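Local coordinates for protein putative polysaccharide deacetylase (Bdellovibrio bacteriovorus HD100, PDB 5JP6) that probably removes acetyl groups from peptidoglycan as a zinc-dependent carbohydrate esterase of family 4, acting during the bacterium's predation on other bacteria, at residues Phe175-His180 with Leu333-Gln338. The protein carries 1 engineered substitution. Residues are numbered along the deposited sequence; the frame is centred on the assembly and turned at random.
With ZN (zinc ion), chain B.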
loop_
_atom_site.group_PDB
_atom_site.type_symbol
_atom_site.label_atom_id
_atom_site.label_comp_id
_atom_site.label_asym_id
_atom_site.label_seq_id
_atom_site.Cartn_x
_atom_site.Cartn_y
_atom_site.Cartn_z
ATOM N N PHE A 175 1.305 -6.205 -1.446
ATOM C CA PHE A 175 0.801 -4.969 -0.853
ATOM C C PHE A 175 1.968 -4.140 -0.340
ATOM O O PHE A 175 2.707 -4.585 0.542
ATOM C CB PHE A 175 -0.135 -5.283 0.321
ATOM C CG PHE A 175 -1.413 -5.968 -0.103
ATOM C CD1 PHE A 175 -2.501 -5.240 -0.506
ATOM C CD2 PHE A 175 -1.485 -7.340 -0.116
ATOM C CE1 PHE A 175 -3.654 -5.873 -0.930
ATOM C CE2 PHE A 175 -2.640 -7.986 -0.534
ATOM C CZ PHE A 175 -3.721 -7.238 -0.953
ATOM N N ASP A 176 2.089 -2.931 -0.881
ATOM C CA ASP A 176 3.146 -1.989 -0.477
ATOM C C ASP A 176 2.687 -0.908 0.474
ATOM O O ASP A 176 1.550 -0.435 0.363
ATOM C CB ASP A 176 3.694 -1.269 -1.719
ATOM C CG ASP A 176 4.594 -2.111 -2.563
ATOM O OD1 ASP A 176 4.773 -3.324 -2.303
ATOM O OD2 ASP A 176 5.165 -1.533 -3.525
ATOM N N ASP A 177 3.630 -0.507 1.315
ATOM C CA ASP A 177 3.627 0.742 2.085
ATOM C C ASP A 177 2.888 0.771 3.389
ATOM O O ASP A 177 2.897 1.788 4.069
ATOM C CB ASP A 177 3.220 1.897 1.192
ATOM C CG ASP A 177 4.236 2.132 0.142
ATOM O OD1 ASP A 177 5.422 1.794 0.393
ATOM O OD2 ASP A 177 3.911 2.599 -0.908
ATOM N N GLY A 178 2.330 -0.366 3.751
ATOM C CA GLY A 178 1.633 -0.535 5.030
ATOM C C GLY A 178 2.621 -0.933 6.119
ATOM O O GLY A 178 3.834 -0.935 5.925
ATOM N N PRO A 179 2.098 -1.284 7.282
ATOM C CA PRO A 179 0.662 -1.396 7.537
ATOM C C PRO A 179 -0.001 -0.067 7.845
ATOM O O PRO A 179 0.619 0.822 8.450
ATOM C CB PRO A 179 0.622 -2.295 8.781
ATOM C CG PRO A 179 1.916 -2.033 9.469
ATOM C CD PRO A 179 2.899 -1.779 8.394
ATOM N N HIS A 180 -1.266 0.035 7.457
ATOM C CA HIS A 180 -2.125 1.146 7.906
ATOM C C HIS A 180 -2.822 0.727 9.206
ATOM O O HIS A 180 -2.969 -0.453 9.483
ATOM C CB HIS A 180 -3.157 1.487 6.820
ATOM C CG HIS A 180 -3.904 2.773 7.057
ATOM N ND1 HIS A 180 -5.130 2.829 7.707
ATOM C CD2 HIS A 180 -3.568 4.045 6.781
ATOM C CE1 HIS A 180 -5.519 4.087 7.770
ATOM N NE2 HIS A 180 -4.579 4.841 7.235
ATOM N N LEU A 333 0.428 -5.681 -8.024
ATOM C CA LEU A 333 0.792 -4.576 -7.125
ATOM C C LEU A 333 -0.449 -3.850 -6.582
ATOM O O LEU A 333 -1.165 -3.200 -7.362
ATOM C CB LEU A 333 1.650 -3.554 -7.868
ATOM C CG LEU A 333 2.052 -2.335 -7.052
ATOM C CD1 LEU A 333 2.908 -2.690 -5.830
ATOM C CD2 LEU A 333 2.773 -1.307 -7.926
ATOM N N PHE A 334 -0.626 -3.930 -5.257
ATOM C CA PHE A 334 -1.666 -3.193 -4.492
ATOM C C PHE A 334 -0.865 -2.392 -3.428
ATOM O O PHE A 334 0.303 -2.669 -3.121
ATOM C CB PHE A 334 -2.664 -4.106 -3.790
ATOM C CG PHE A 334 -3.713 -4.740 -4.686
ATOM C CD1 PHE A 334 -4.663 -3.952 -5.394
ATOM C CD2 PHE A 334 -3.803 -6.116 -4.764
ATOM C CE1 PHE A 334 -5.639 -4.569 -6.130
ATOM C CE2 PHE A 334 -4.816 -6.724 -5.486
ATOM C CZ PHE A 334 -5.695 -5.947 -6.181
ATOM N N HIS A 335 -1.583 -1.464 -2.803
ATOM C CA HIS A 335 -1.115 -0.763 -1.598
ATOM C C HIS A 335 -2.147 -0.940 -0.496
ATOM O O HIS A 335 -3.299 -0.537 -0.672
ATOM C CB HIS A 335 -0.896 0.713 -1.905
ATOM C CG HIS A 335 0.149 0.964 -2.947
ATOM N ND1 HIS A 335 -0.123 0.837 -4.295
ATOM C CD2 HIS A 335 1.482 1.225 -2.842
ATOM C CE1 HIS A 335 1.004 1.040 -4.968
ATOM N NE2 HIS A 335 1.977 1.277 -4.106
ATOM N N ASP A 336 -1.747 -1.517 0.644
ATOM C CA ASP A 336 -2.723 -1.759 1.725
ATOM C C ASP A 336 -3.001 -0.427 2.474
ATOM O O ASP A 336 -3.917 -0.376 3.292
ATOM C CB ASP A 336 -2.379 -2.920 2.673
ATOM C CG ASP A 336 -1.016 -2.812 3.294
ATOM O OD1 ASP A 336 -0.062 -2.499 2.541
ATOM O OD2 ASP A 336 -0.872 -3.048 4.524
ATOM N N ILE A 337 -2.283 0.641 2.152
ATOM C CA ILE A 337 -2.598 1.987 2.657
ATOM C C ILE A 337 -3.637 2.730 1.809
ATOM O O ILE A 337 -4.025 3.859 2.134
ATOM C CB ILE A 337 -1.321 2.853 2.830
ATOM C CG1 ILE A 337 -0.624 3.097 1.498
ATOM C CG2 ILE A 337 -0.362 2.191 3.811
ATOM C CD1 ILE A 337 0.372 4.210 1.521
ATOM N N GLN A 338 -4.117 2.083 0.740
ATOM C CA GLN A 338 -5.123 2.675 -0.129
ATOM C C GLN A 338 -6.507 2.144 0.323
ATOM O O GLN A 338 -6.812 0.959 0.175
ATOM C CB GLN A 338 -4.884 2.294 -1.586
ATOM C CG GLN A 338 -5.733 3.095 -2.570
ATOM C CD GLN A 338 -5.279 4.570 -2.634
ATOM O OE1 GLN A 338 -4.101 4.912 -2.901
ATOM N NE2 GLN A 338 -6.181 5.432 -2.324
HETATM ZN ZN ZN B . 5.617 2.127 -2.539
HETATM O O HOH W 1 2.494 -3.251 3.075
#
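The rings of Phe-175 and Phe-334 point the same way from neighbouring parallel strands, but a centroid separation of 5.5 Å with planes only 16° apart shows them slid past each other with little overlap. The closer apolar touch is CD1 of Phe-175 against CB of Phe-334, at 3.5 Å; Met-345 of helix 339-354 packs on both rings. The strands are joined by Asp-176 N donating to Phe-334 O (2.9 Å).

Next along the chain the contact reaches the zinc site. Asp-177 and His-335 lie side by side, carboxylate and imidazole planes 32° apart, with OD2 of Asp-177 meeting the ring edge of His-335 at CD2 (3.4 Å). The same OD2 binds zinc at 2.4 Å, and His-227 and Tyr-280 complete the protein ligands. His-335 is second shell: its NE2 is hydrogen-bonded to the hydroxyl of Tyr-280. Asp-176 sets its CB against His-335 CD2; its side chain crosses that of Leu-333 at about a right angle, OD2 of Asp-176 lying 3.4 Å from CD1 of Leu-333, and OD1 forms a salt bridge with Arg-277.

Beyond the strand pair, Asp-336 has CG between its backbone N and carbonyl carbon (chi1 54°), which brings the carboxylate alongside Gly-178. A water 2.7 Å from Asp-336 OD1 accepts a bond from Gly-178 N and also lies within bonding distance of Phe-175 O, while OD2 bonds Thr-184. Ile-337 rests its CG2 3.3 Å from Asp-177 O and its CD1 against Asp-177 CB.

The peptide before Pro-179 is cis. Asp-176 ends its strand and Asp-177 lies just beyond; this Asp-Asp-Gly-Pro sequence is the first conserved motif of the NodB homology domain, consistent with a family 4 deacetylase active site.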